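Local coordinates for esterase family protein (PDB 7L0A) that probably hydrolyses S-formylglutathione to formate and glutathione, as a serine esterase of the esterase D family, at residues G127-G132 against M162-N167; H54-D59 against S88-M93; V155-N160 against N219-D224. All coordinates share one frame; numbering follows the deposited sequence.

How the contacts relate
Contacts 1 and 2 adjoin, their centres 8 Å apart: W166 and M130 of contact 1 both pack on Y90 of contact 2, and CD2 of W166 lies 3.6 Å from CD1 of L56. Contact 3 reaches contact 1 through V155, whose CB is 3.9 Å from O of S129, but its nearest atoms stay about 7 Å from contact 2. S129 is the predicted nucleophile. Its side chain is about 3 Å from that of H242 and about 3 Å from a bound magnesium ion, while L56 of contact 2 is about 7 Å from S129 between side chains. Along the chain, contacts 1 and 3 interleave, whereas contact 2 closes before either opens.

Contact 1: residues G127-G132 against M162-N167; sequences GHSMGG and MDLEWN
The indole of W166 receives M130 at the outer carbons of its six-membered ring, with SD of M130 4.1 Å from CZ2 and CE of M130 4.2 Å from CH2. The sulfur stands 5.2 Å from the centroid of that ring and 64° off its normal, so this Met-aromatic contact is oblique. Elsewhere round the same indole, Y90 meets it with its ring nearly perpendicular, L56 touches it, and NE1 is hydrogen-bonded to the backbone O of L161, which helps to fix the rotation of the ring.

L164 supplies the closer partner of the methionine. Its CD1 branch lies 3.5 Å from SD of M130 and 3.6 Å from CG of the same residue, touching two successive atoms of the chain. M130 is bent at both inner torsions (chi2 -58°, chi3 -55°), and this curl lets CG and SD meet the leucine while CE comes up to CH2 of the indole, the methionine and tryptophan side chains crossing at about a right angle. The other leucine branch, CD2, approaches S129, 4.4 Å from OG.

S129 carries a positive phi where strand 123-128 ends and helix 130-141 begins, and it sits between G127 and G131 in a GxSxG sequence. These features fit the nucleophile elbow of an alpha/beta-hydrolase, with S129 predicted to act beside H242 and D213. As the helix begins, the backbone N of G132 bonds to O of S129 at 2.8 Å.

No hydrogen bond spans the two segments. Their cohesion rests on dispersion between sulfur, methyl and aromatic carbon, and L164 and W166 therefore set an apolar surface beside the predicted nucleophile.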
ATOM      1  N   GLY B 127     -13.819  16.069   1.035  1.00 14.11           N
ATOM      2  CA  GLY B 127     -14.738  15.041   1.481  1.00 14.74           C
ATOM      3  C   GLY B 127     -16.158  15.528   1.448  1.00 15.44           C
ATOM      4  O   GLY B 127     -16.422  16.736   1.371  1.00 16.00           O
ATOM      5  N   HIS B 128     -17.080  14.587   1.537  1.00 14.65           N
ATOM      6  CA  HIS B 128     -18.498  14.934   1.488  1.00 13.90           C
ATOM      7  C   HIS B 128     -19.250  14.536   2.749  1.00 14.23           C
ATOM      8  O   HIS B 128     -18.948  13.537   3.418  1.00 14.49           O
ATOM      9  CB  HIS B 128     -19.161  14.281   0.266  1.00 13.31           C
ATOM     10  CG  HIS B 128     -19.252  12.787   0.336  1.00 14.96           C
ATOM     11  ND1 HIS B 128     -18.271  11.960  -0.185  1.00 17.46           N
ATOM     12  CD2 HIS B 128     -20.214  11.964   0.821  1.00 16.05           C
ATOM     13  CE1 HIS B 128     -18.625  10.701   0.001  1.00 16.27           C
ATOM     14  NE2 HIS B 128     -19.803  10.678   0.591  1.00 16.98           N
ATOM     15  N   SER B 129     -20.286  15.335   3.058  1.00 16.26           N
ATOM     16  CA  SER B 129     -21.216  15.111   4.169  1.00 20.51           C
ATOM     17  C   SER B 129     -20.420  15.088   5.471  1.00 17.97           C
ATOM     18  O   SER B 129     -19.820  16.125   5.819  1.00 17.35           O
ATOM     19  CB  SER B 129     -22.094  13.887   3.889  1.00 17.35           C
ATOM     20  OG  SER B 129     -23.286  14.019   4.631  1.00 18.70           O
ATOM     21  N   MET B 130     -20.392  13.998   6.239  1.00 16.65           N
ATOM     22  CA  MET B 130     -19.521  14.032   7.417  1.00 14.36           C
ATOM     23  C   MET B 130     -18.060  14.174   7.047  1.00 14.44           C
ATOM     24  O   MET B 130     -17.267  14.688   7.848  1.00 15.42           O
ATOM     25  CB  MET B 130     -19.717  12.811   8.312  1.00 17.77           C
ATOM     26  CG  MET B 130     -20.960  12.917   9.165  1.00 17.94           C
ATOM     27  SD  MET B 130     -21.040  14.339  10.258  1.00 19.12           S
ATOM     28  CE  MET B 130     -19.514  14.178  11.185  1.00 18.24           C
ATOM     29  N   GLY B 131     -17.651  13.669   5.873  1.00 15.37           N
ATOM     30  CA  GLY B 131     -16.327  13.949   5.377  1.00 14.68           C
ATOM     31  C   GLY B 131     -16.105  15.403   5.008  1.00 14.68           C
ATOM     32  O   GLY B 131     -14.958  15.840   4.914  1.00 15.57           O
ATOM     33  N   GLY B 132     -17.181  16.148   4.757  1.00 16.25           N
ATOM     34  CA  GLY B 132     -17.052  17.569   4.518  1.00 14.74           C
ATOM     35  C   GLY B 132     -16.914  18.327   5.829  1.00 15.29           C
ATOM     36  O   GLY B 132     -16.190  19.312   5.909  1.00 17.12           O
ATOM     37  N   MET B 162     -28.181  15.145  13.610  1.00 25.91           N
ATOM     38  CA  MET B 162     -29.280  14.249  13.927  1.00 32.23           C
ATOM     39  C   MET B 162     -29.987  13.718  12.694  1.00 28.16           C
ATOM     40  O   MET B 162     -30.800  12.801  12.823  1.00 40.16           O
ATOM     41  CB  MET B 162     -30.260  14.988  14.846  1.00 36.09           C
ATOM     42  CG  MET B 162     -29.583  15.525  16.096  1.00 37.39           C
ATOM     43  SD  MET B 162     -29.142  14.175  17.199  1.00 41.09           S
ATOM     44  CE  MET B 162     -30.793  13.761  17.797  1.00 45.47           C
ATOM     45  N   ASP B 163     -29.693  14.250  11.512  1.00 34.98           N
ATOM     46  CA  ASP B 163     -30.343  13.828  10.282  1.00 38.13           C
ATOM     47  C   ASP B 163     -29.580  12.734   9.554  1.00 31.97           C
ATOM     48  O   ASP B 163     -30.013  12.306   8.481  1.00 36.64           O
ATOM     49  CB  ASP B 163     -30.507  15.017   9.323  1.00 49.77           C
ATOM     50  CG  ASP B 163     -31.593  15.976   9.759  1.00 72.66           C
ATOM     51  OD1 ASP B 163     -32.225  15.725  10.809  1.00 79.13           O
ATOM     52  OD2 ASP B 163     -31.817  16.983   9.054  1.00 78.52           O
ATOM     53  N   LEU B 164     -28.468  12.271  10.108  1.00 30.07           N
ATOM     54  CA  LEU B 164     -27.538  11.421   9.377  1.00 24.92           C
ATOM     55  C   LEU B 164     -27.725   9.945   9.722  1.00 21.59           C
ATOM     56  O   LEU B 164     -28.443   9.582  10.662  1.00 28.19           O
ATOM     57  CB  LEU B 164     -26.100  11.861   9.670  1.00 23.44           C
ATOM     58  CG  LEU B 164     -25.850  13.350   9.424  1.00 26.31           C
ATOM     59  CD1 LEU B 164     -24.409  13.693   9.801  1.00 23.11           C
ATOM     60  CD2 LEU B 164     -26.124  13.749   7.977  1.00 25.75           C
ATOM     61  N   GLU B 165     -27.034   9.095   8.952  1.00 22.81           N
ATOM     62  CA  GLU B 165     -27.222   7.642   8.980  1.00 25.78           C
ATOM     63  C   GLU B 165     -26.342   6.936   9.987  1.00 29.17           C
ATOM     64  O   GLU B 165     -25.799   5.854   9.715  1.00 25.72           O
ATOM     65  CB  GLU B 165     -26.982   7.086   7.572  1.00 34.36           C
ATOM     66  CG  GLU B 165     -27.971   7.575   6.536  1.00 49.81           C
ATOM     67  CD  GLU B 165     -29.409   7.276   6.929  1.00 65.35           C
ATOM     68  OE1 GLU B 165     -29.663   6.185   7.486  1.00 70.76           O
ATOM     69  OE2 GLU B 165     -30.279   8.145   6.698  1.00 71.22           O
ATOM     70  N   TRP B 166     -26.214   7.484  11.184  1.00 24.71           N
ATOM     71  CA  TRP B 166     -25.433   6.860  12.236  1.00 20.02           C
ATOM     72  C   TRP B 166     -25.944   5.474  12.585  1.00 26.91           C
ATOM     73  O   TRP B 166     -27.152   5.235  12.603  1.00 26.10           O
ATOM     74  CB  TRP B 166     -25.512   7.748  13.486  1.00 18.82           C
ATOM     75  CG  TRP B 166     -25.019   9.126  13.289  1.00 17.87           C
ATOM     76  CD1 TRP B 166     -25.769  10.263  13.098  1.00 21.88           C
ATOM     77  CD2 TRP B 166     -23.660   9.536  13.270  1.00 17.50           C
ATOM     78  NE1 TRP B 166     -24.944  11.351  12.957  1.00 21.20           N
ATOM     79  CE2 TRP B 166     -23.642  10.932  13.063  1.00 20.40           C
ATOM     80  CE3 TRP B 166     -22.448   8.860  13.417  1.00 19.16           C
ATOM     81  CZ2 TRP B 166     -22.451  11.658  12.974  1.00 18.66           C
ATOM     82  CZ3 TRP B 166     -21.282   9.577  13.338  1.00 22.57           C
ATOM     83  CH2 TRP B 166     -21.289  10.960  13.124  1.00 20.37           C
ATOM     84  N   ASN B 167     -25.014   4.561  12.896  1.00 19.56           N
ATOM     85  CA  ASN B 167     -25.413   3.295  13.513  1.00 24.52           C
ATOM     86  C   ASN B 167     -25.865   3.533  14.963  1.00 24.47           C
ATOM     87  O   ASN B 167     -25.797   4.643  15.495  1.00 25.83           O
ATOM     88  CB  ASN B 167     -24.289   2.253  13.399  1.00 24.68           C
ATOM     89  CG  ASN B 167     -23.056   2.556  14.260  1.00 26.10           C
ATOM     90  OD1 ASN B 167     -23.079   3.370  15.191  1.00 23.29           O
ATOM     91  ND2 ASN B 167     -21.991   1.819  14.006  1.00 30.97           N
TER

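Contact 2: residues H54-D59 against S88-M93; sequences HGLSSD and SAYANM
L56 and Y90 are the closest pair of backbones here, their CA atoms 10.5 Å apart, with L56 inside a type I beta turn from G55 to S58 and Y90 in a short, weakly bonded helix; side chains and water bridge the gap. CD2 of L56 comes to 3.8 Å from CE2 of Y90, approaching the ring obliquely near its phenolic end. With CG of L56 anti to the carbonyl carbon (chi1 -71°) and CD1 extended from CA (chi2 170°), the other branch, CD2, is turned to the ring.

The hydroxyl of Y90 is 4.1 Å from O of H54, too far for a direct bond, and two waters join them in a double bridge. Each donates to O of H54, and they lie 2.6 and 2.5 Å from OH of Y90, both short distances. One of them lies in the plane of the tyrosine ring, at its edge.

The H-G-L sequence follows strand 49-53, and in alpha/beta-hydrolases this loop commonly lends a backbone N-H to the oxyanion hole. The backbone nitrogens of L56 and M130 lie near enough to be consistent with such a pair.

The imidazole of H54 stiffens the loop from within. Its ND1 donates to O of G55 at 2.8 Å, with an N-H...O angle of 162°. The bond runs within the imidazole plane and arrives on a lone pair of the carbonyl. NE2 is hydrogen-bonded to N of V85, so both nitrogens are engaged, while C of S58 and CA of D59 lie over one face, toward its rim. Y90 in turn is stacked on Y99 and touched by M130.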
ATOM      1  N   HIS B  54     -14.759  10.052   3.189  1.00 15.77           N
ATOM      2  CA  HIS B  54     -16.108   9.631   2.819  1.00 17.55           C
ATOM      3  C   HIS B  54     -17.112   9.895   3.962  1.00 17.15           C
ATOM      4  O   HIS B  54     -16.737  10.180   5.107  1.00 16.25           O
ATOM      5  CB  HIS B  54     -16.106   8.159   2.408  1.00 14.89           C
ATOM      6  CG  HIS B  54     -15.808   7.199   3.525  1.00 14.56           C
ATOM      7  ND1 HIS B  54     -16.718   6.911   4.510  1.00 14.02           N
ATOM      8  CD2 HIS B  54     -14.703   6.462   3.816  1.00 14.67           C
ATOM      9  CE1 HIS B  54     -16.205   6.035   5.354  1.00 17.07           C
ATOM     10  NE2 HIS B  54     -14.997   5.717   4.934  1.00 14.28           N
ATOM     11  N   GLY B  55     -18.401   9.785   3.644  1.00 17.50           N
ATOM     12  CA  GLY B  55     -19.474   9.956   4.605  1.00 14.99           C
ATOM     13  C   GLY B  55     -19.986   8.640   5.187  1.00 17.64           C
ATOM     14  O   GLY B  55     -19.365   7.590   5.071  1.00 16.19           O
ATOM     15  N   LEU B  56     -21.136   8.708   5.868  1.00 15.29           N
ATOM     16  CA  LEU B  56     -21.507   7.627   6.785  1.00 15.65           C
ATOM     17  C   LEU B  56     -22.099   6.402   6.112  1.00 18.01           C
ATOM     18  O   LEU B  56     -22.420   5.425   6.816  1.00 22.71           O
ATOM     19  CB  LEU B  56     -22.500   8.121   7.834  1.00 17.90           C
ATOM     20  CG  LEU B  56     -21.881   9.044   8.849  1.00 17.13           C
ATOM     21  CD1 LEU B  56     -23.028   9.659   9.688  1.00 20.45           C
ATOM     22  CD2 LEU B  56     -20.900   8.407   9.776  1.00 20.96           C
ATOM     23  N   SER B  57     -22.328   6.436   4.813  1.00 16.58           N
ATOM     24  CA  SER B  57     -22.860   5.307   4.076  1.00 17.54           C
ATOM     25  C   SER B  57     -21.813   4.661   3.205  1.00 19.05           C
ATOM     26  O   SER B  57     -22.151   3.860   2.331  1.00 23.82           O
ATOM     27  CB  SER B  57     -24.053   5.751   3.232  1.00 22.02           C
ATOM     28  OG  SER B  57     -25.100   6.142   4.111  1.00 27.12           O
ATOM     29  N   SER B  58     -20.551   4.972   3.447  1.00 16.74           N
ATOM     30  CA  SER B  58     -19.435   4.587   2.617  1.00 14.98           C
ATOM     31  C   SER B  58     -18.329   3.939   3.441  1.00 15.74           C
ATOM     32  O   SER B  58     -18.304   3.961   4.679  1.00 18.87           O
ATOM     33  CB  SER B  58     -18.865   5.805   1.878  1.00 16.46           C
ATOM     34  OG  SER B  58     -19.836   6.347   1.019  1.00 17.21           O
ATOM     35  N   ASP B  59     -17.363   3.388   2.721  1.00 15.52           N
ATOM     36  CA  ASP B  59     -16.110   2.901   3.276  1.00 16.93           C
ATOM     37  C   ASP B  59     -14.995   3.282   2.295  1.00 16.01           C
ATOM     38  O   ASP B  59     -15.184   4.110   1.395  1.00 15.67           O
ATOM     39  CB  ASP B  59     -16.209   1.394   3.562  1.00 16.87           C
ATOM     40  CG  ASP B  59     -16.346   0.545   2.314  1.00 16.10           C
ATOM     41  OD1 ASP B  59     -15.992   0.980   1.196  1.00 18.07           O
ATOM     42  OD2 ASP B  59     -16.842  -0.611   2.455  1.00 20.47           O
ATOM     43  N   SER B  88     -17.952   4.942  14.898  1.00 21.71           N
ATOM     44  CA  SER B  88     -17.585   5.165  16.288  1.00 21.17           C
ATOM     45  C   SER B  88     -16.412   6.127  16.429  1.00 23.37           C
ATOM     46  O   SER B  88     -16.204   6.662  17.524  1.00 22.32           O
ATOM     47  CB  SER B  88     -17.254   3.829  16.950  1.00 24.39           C
ATOM     48  OG  SER B  88     -16.359   3.074  16.133  1.00 34.00           O
ATOM     49  N   ALA B  89     -15.657   6.391  15.355  1.00 21.25           N
ATOM     50  CA  ALA B  89     -14.516   7.300  15.465  1.00 21.31           C
ATOM     51  C   ALA B  89     -14.960   8.712  15.814  1.00 22.67           C
ATOM     52  O   ALA B  89     -14.240   9.444  16.508  1.00 20.27           O
ATOM     53  CB  ALA B  89     -13.708   7.310  14.168  1.00 23.69           C
ATOM     54  N   TYR B  90     -16.171   9.098  15.407  1.00 22.30           N
ATOM     55  CA  TYR B  90     -16.573  10.488  15.563  1.00 21.65           C
ATOM     56  C   TYR B  90     -16.966  10.837  16.987  1.00 23.06           C
ATOM     57  O   TYR B  90     -16.663  11.936  17.450  1.00 22.03           O
ATOM     58  CB  TYR B  90     -17.754  10.821  14.648  1.00 18.73           C
ATOM     59  CG  TYR B  90     -17.467  10.812  13.174  1.00 20.44           C
ATOM     60  CD1 TYR B  90     -16.903  11.925  12.547  1.00 19.44           C
ATOM     61  CD2 TYR B  90     -17.788   9.723  12.394  1.00 17.48           C
ATOM     62  CE1 TYR B  90     -16.664  11.937  11.181  1.00 19.99           C
ATOM     63  CE2 TYR B  90     -17.520   9.718  11.027  1.00 17.87           C
ATOM     64  CZ  TYR B  90     -16.980  10.836  10.429  1.00 18.89           C
ATOM     65  OH  TYR B  90     -16.734  10.888   9.099  1.00 24.83           O
ATOM     66  N   ALA B  91     -17.665   9.951  17.689  1.00 22.31           N
ATOM     67  CA  ALA B  91     -18.155  10.347  18.994  1.00 30.49           C
ATOM     68  C   ALA B  91     -18.100   9.284  20.080  1.00 35.13           C
ATOM     69  O   ALA B  91     -18.532   9.578  21.196  1.00 29.88           O
ATOM     70  CB  ALA B  91     -19.609  10.862  18.888  1.00 30.29           C
ATOM     71  N   ASN B  92     -17.563   8.090  19.818  1.00 25.85           N
ATOM     72  CA  ASN B  92     -17.480   7.070  20.856  1.00 25.02           C
ATOM     73  C   ASN B  92     -16.093   6.910  21.469  1.00 23.09           C
ATOM     74  O   ASN B  92     -15.953   6.153  22.445  1.00 23.92           O
ATOM     75  CB  ASN B  92     -17.919   5.711  20.318  1.00 19.71           C
ATOM     76  CG  ASN B  92     -19.381   5.677  19.946  1.00 27.42           C
ATOM     77  OD1 ASN B  92     -19.744   5.817  18.792  1.00 28.55           O
ATOM     78  ND2 ASN B  92     -20.229   5.505  20.949  1.00 24.51           N
ATOM     79  N   MET B  93     -15.072   7.562  20.922  1.00 21.58           N
ATOM     80  CA  MET B  93     -13.714   7.336  21.384  1.00 24.84           C
ATOM     81  C   MET B  93     -13.256   8.445  22.325  1.00 27.39           C
ATOM     82  O   MET B  93     -13.761   9.574  22.306  1.00 25.34           O
ATOM     83  CB  MET B  93     -12.750   7.236  20.198  1.00 25.82           C
ATOM     84  CG  MET B  93     -13.198   6.248  19.154  1.00 26.89           C
ATOM     85  SD  MET B  93     -13.175   4.534  19.738  1.00 27.06           S
ATOM     86  CE  MET B  93     -11.415   4.194  19.783  1.00 32.33           C
TER
HETATM   87  O   HOH W   1     -15.013  11.270   7.137  1.00 20.49           O
HETATM   88  O   HOH W   2     -17.716   9.149   7.586  1.00 22.43           O

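Contact 3: residues V155-N160 against N219-D224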
ATOM      1  N   VAL B 155     -21.651  18.921   6.212  1.00 16.96           N
ATOM      2  CA  VAL B 155     -22.297  19.164   7.505  1.00 16.95           C
ATOM      3  C   VAL B 155     -21.537  20.270   8.229  1.00 14.70           C
ATOM      4  O   VAL B 155     -20.376  20.095   8.613  1.00 19.19           O
ATOM      5  CB  VAL B 155     -22.301  17.861   8.315  1.00 17.69           C
ATOM      6  CG1 VAL B 155     -22.695  18.083   9.767  1.00 22.05           C
ATOM      7  CG2 VAL B 155     -23.214  16.808   7.677  1.00 20.31           C
ATOM      8  N   PHE B 156     -22.180  21.431   8.388  1.00 17.40           N
ATOM      9  CA  PHE B 156     -21.570  22.582   9.046  1.00 17.93           C
ATOM     10  C   PHE B 156     -22.183  22.923  10.397  1.00 18.21           C
ATOM     11  O   PHE B 156     -21.633  23.782  11.127  1.00 20.47           O
ATOM     12  CB  PHE B 156     -21.664  23.846   8.160  1.00 19.53           C
ATOM     13  CG  PHE B 156     -20.822  23.808   6.886  1.00 16.81           C
ATOM     14  CD1 PHE B 156     -19.444  23.751   6.946  1.00 18.52           C
ATOM     15  CD2 PHE B 156     -21.436  23.879   5.634  1.00 17.54           C
ATOM     16  CE1 PHE B 156     -18.672  23.733   5.770  1.00 17.84           C
ATOM     17  CE2 PHE B 156     -20.677  23.871   4.476  1.00 17.30           C
ATOM     18  CZ  PHE B 156     -19.300  23.786   4.543  1.00 18.60           C
ATOM     19  N   GLU B 157     -23.340  22.348  10.710  1.00 20.48           N
ATOM     20  CA  GLU B 157     -24.096  22.734  11.877  1.00 24.16           C
ATOM     21  C   GLU B 157     -24.417  21.530  12.738  1.00 20.36           C
ATOM     22  O   GLU B 157     -24.672  20.437  12.255  1.00 20.78           O
ATOM     23  CB  GLU B 157     -25.443  23.393  11.515  1.00 24.08           C
ATOM     24  CG  GLU B 157     -25.375  24.422  10.435  1.00 42.38           C
ATOM     25  CD  GLU B 157     -26.549  25.364  10.493  1.00 49.97           C
ATOM     26  OE1 GLU B 157     -27.385  25.213  11.414  1.00 59.67           O
ATOM     27  OE2 GLU B 157     -26.639  26.261   9.628  1.00 52.94           O
ATOM     28  N   ALA B 158     -24.515  21.794  14.041  1.00 18.14           N
ATOM     29  CA  ALA B 158     -24.795  20.721  14.987  1.00 21.29           C
ATOM     30  C   ALA B 158     -26.123  20.026  14.697  1.00 19.53           C
ATOM     31  O   ALA B 158     -26.242  18.800  14.849  1.00 26.72           O
ATOM     32  CB  ALA B 158     -24.799  21.306  16.403  1.00 22.74           C
ATOM     33  N   GLN B 159     -27.151  20.783  14.322  1.00 22.43           N
ATOM     34  CA  GLN B 159     -28.414  20.086  14.155  1.00 30.72           C
ATOM     35  C   GLN B 159     -28.386  19.150  12.952  1.00 33.05           C
ATOM     36  O   GLN B 159     -29.125  18.157  12.928  1.00 34.43           O
ATOM     37  CB  GLN B 159     -29.597  21.030  14.008  1.00 46.65           C
ATOM     38  CG  GLN B 159     -30.881  20.255  14.319  1.00 55.73           C
ATOM     39  CD  GLN B 159     -32.130  20.914  13.801  1.00 63.28           C
ATOM     40  OE1 GLN B 159     -32.138  22.112  13.505  1.00 52.14           O
ATOM     41  NE2 GLN B 159     -33.204  20.135  13.681  1.00 65.43           N
ATOM     42  N   ASN B 160     -27.515  19.415  11.973  1.00 23.24           N
ATOM     43  CA  ASN B 160     -27.399  18.486  10.856  1.00 24.18           C
ATOM     44  C   ASN B 160     -27.096  17.069  11.337  1.00 27.42           C
ATOM     45  O   ASN B 160     -27.397  16.090  10.635  1.00 25.18           O
ATOM     46  CB  ASN B 160     -26.278  18.874   9.890  1.00 24.51           C
ATOM     47  CG  ASN B 160     -26.491  20.184   9.197  1.00 23.27           C
ATOM     48  OD1 ASN B 160     -25.517  20.781   8.729  1.00 24.67           O
ATOM     49  ND2 ASN B 160     -27.741  20.609   9.052  1.00 26.18           N
ATOM     50  N   ASN B 219     -25.457  25.051   3.792  1.00 19.08           N
ATOM     51  CA  ASN B 219     -24.254  25.433   3.060  1.00 17.76           C
ATOM     52  C   ASN B 219     -24.268  26.921   2.712  1.00 21.20           C
ATOM     53  O   ASN B 219     -23.255  27.612   2.849  1.00 19.93           O
ATOM     54  CB  ASN B 219     -24.136  24.569   1.802  1.00 16.96           C
ATOM     55  CG  ASN B 219     -23.337  23.308   2.026  1.00 20.76           C
ATOM     56  OD1 ASN B 219     -22.329  23.089   1.382  1.00 23.50           O
ATOM     57  ND2 ASN B 219     -23.774  22.492   2.963  1.00 21.09           N
ATOM     58  N   LEU B 220     -25.417  27.438   2.240  1.00 19.73           N
ATOM     59  CA  LEU B 220     -25.497  28.861   1.940  1.00 18.84           C
ATOM     60  C   LEU B 220     -25.285  29.691   3.197  1.00 20.05           C
ATOM     61  O   LEU B 220     -24.662  30.757   3.154  1.00 21.73           O
ATOM     62  CB  LEU B 220     -26.847  29.203   1.314  1.00 23.23           C
ATOM     63  CG  LEU B 220     -27.098  28.581  -0.063  1.00 27.13           C
ATOM     64  CD1 LEU B 220     -28.492  29.054  -0.536  1.00 30.16           C
ATOM     65  CD2 LEU B 220     -26.044  28.926  -1.086  1.00 25.55           C
ATOM     66  N   ASP B 221     -25.842  29.244   4.321  1.00 20.75           N
ATOM     67  CA  ASP B 221     -25.661  29.996   5.562  1.00 21.20           C
ATOM     68  C   ASP B 221     -24.187  30.069   5.941  1.00 21.18           C
ATOM     69  O   ASP B 221     -23.698  31.108   6.413  1.00 21.92           O
ATOM     70  CB  ASP B 221     -26.453  29.346   6.689  1.00 26.18           C
ATOM     71  CG  ASP B 221     -27.943  29.564   6.557  1.00 28.46           C
ATOM     72  OD1 ASP B 221     -28.370  30.391   5.712  1.00 30.35           O
ATOM     73  OD2 ASP B 221     -28.684  28.879   7.294  1.00 34.91           O
ATOM     74  N   PHE B 222     -23.467  28.968   5.760  1.00 22.63           N
ATOM     75  CA  PHE B 222     -22.059  28.940   6.109  1.00 16.88           C
ATOM     76  C   PHE B 222     -21.257  29.892   5.233  1.00 19.96           C
ATOM     77  O   PHE B 222     -20.422  30.653   5.741  1.00 18.48           O
ATOM     78  CB  PHE B 222     -21.509  27.520   5.979  1.00 18.94           C
ATOM     79  CG  PHE B 222     -20.123  27.350   6.514  1.00 18.98           C
ATOM     80  CD1 PHE B 222     -19.896  27.337   7.890  1.00 21.75           C
ATOM     81  CD2 PHE B 222     -19.035  27.248   5.659  1.00 19.82           C
ATOM     82  CE1 PHE B 222     -18.609  27.204   8.400  1.00 21.77           C
ATOM     83  CE2 PHE B 222     -17.759  27.099   6.172  1.00 20.51           C
ATOM     84  CZ  PHE B 222     -17.537  27.090   7.536  1.00 23.19           C
ATOM     85  N   ILE B 223     -21.462  29.840   3.910  1.00 22.29           N
ATOM     86  CA  ILE B 223     -20.667  30.722   3.057  1.00 17.54           C
ATOM     87  C   ILE B 223     -21.052  32.180   3.265  1.00 19.74           C
ATOM     88  O   ILE B 223     -20.227  33.077   3.078  1.00 20.51           O
ATOM     89  CB  ILE B 223     -20.761  30.347   1.568  1.00 20.35           C
ATOM     90  CG1 ILE B 223     -22.175  30.503   1.025  1.00 20.61           C
ATOM     91  CG2 ILE B 223     -20.279  28.928   1.388  1.00 21.37           C
ATOM     92  CD1 ILE B 223     -22.277  30.195  -0.474  1.00 25.76           C
ATOM     93  N   ASP B 224     -22.309  32.459   3.602  1.00 19.81           N
ATOM     94  CA  ASP B 224     -22.695  33.814   3.960  1.00 20.09           C
ATOM     95  C   ASP B 224     -21.917  34.317   5.175  1.00 22.79           C
ATOM     96  O   ASP B 224     -21.462  35.476   5.211  1.00 20.44           O
ATOM     97  CB  ASP B 224     -24.198  33.837   4.217  1.00 22.81           C
ATOM     98  CG  ASP B 224     -25.019  33.897   2.939  1.00 50.84           C
ATOM     99  OD1 ASP B 224     -24.417  34.008   1.849  1.00 54.39           O
ATOM    100  OD2 ASP B 224     -26.267  33.813   3.026  1.00 59.21           O
TER
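Aromatic stacking between F156 and F222 dominates. Their centroids are 3.9 Å apart and the planes differ by only 3°, an offset stack in which CD2 of F222 stands over the centre of the F156 ring and CD1 of F156 over the centre of the F222 ring. CE1 of F156 and CE2 of F222 approach to 3.5 Å. CG of F222 lies anti to the backbone N (chi1 -171°), which helps to lay its ring parallel to F156. CB of F222, placed by the helix backbone, lies over the same F156 face, 4.0 Å from the centroid, as a CH-pi contact. Y189 meets F222 edge-to-face, and I136 of helix 130-141 touches both phenylalanines.

The polar contact at the ring edge comes from N219. Its OD1 lies near the plane of the F156 ring, 3.6 Å from CE2, where the weakly positive rim of C-H groups probably suits the oxygen. Amide and ring planes are 59° apart. ND2 of N219 is bound to O of A154 and O of L215, and these two bonds fix the amide orientation.

In the alpha/beta-hydrolase fold this joins the loop after strand 148-152 to helix 216-228, which follows the loop bearing D213, the predicted acid of the charge relay. The N219 side chain is about 6 Å from that of D213.

Like charges meet at the margin: OE2 of E157 is 4.1 Å from OD2 of D221, and D218 adds another carboxylate close by; these neighbours may raise the proton affinity of E157. D221 OD1 is hydrogen-bonded to NE2 of Q217.

Weak hydrogen bonds brace the loop itself: OD1 of N160 accepts from N of F156 at 3.4 Å and from N of E157 at 3.3 Å. ND2 of N160 bonds to OD2 of D218, tying the loop to helix 216-228.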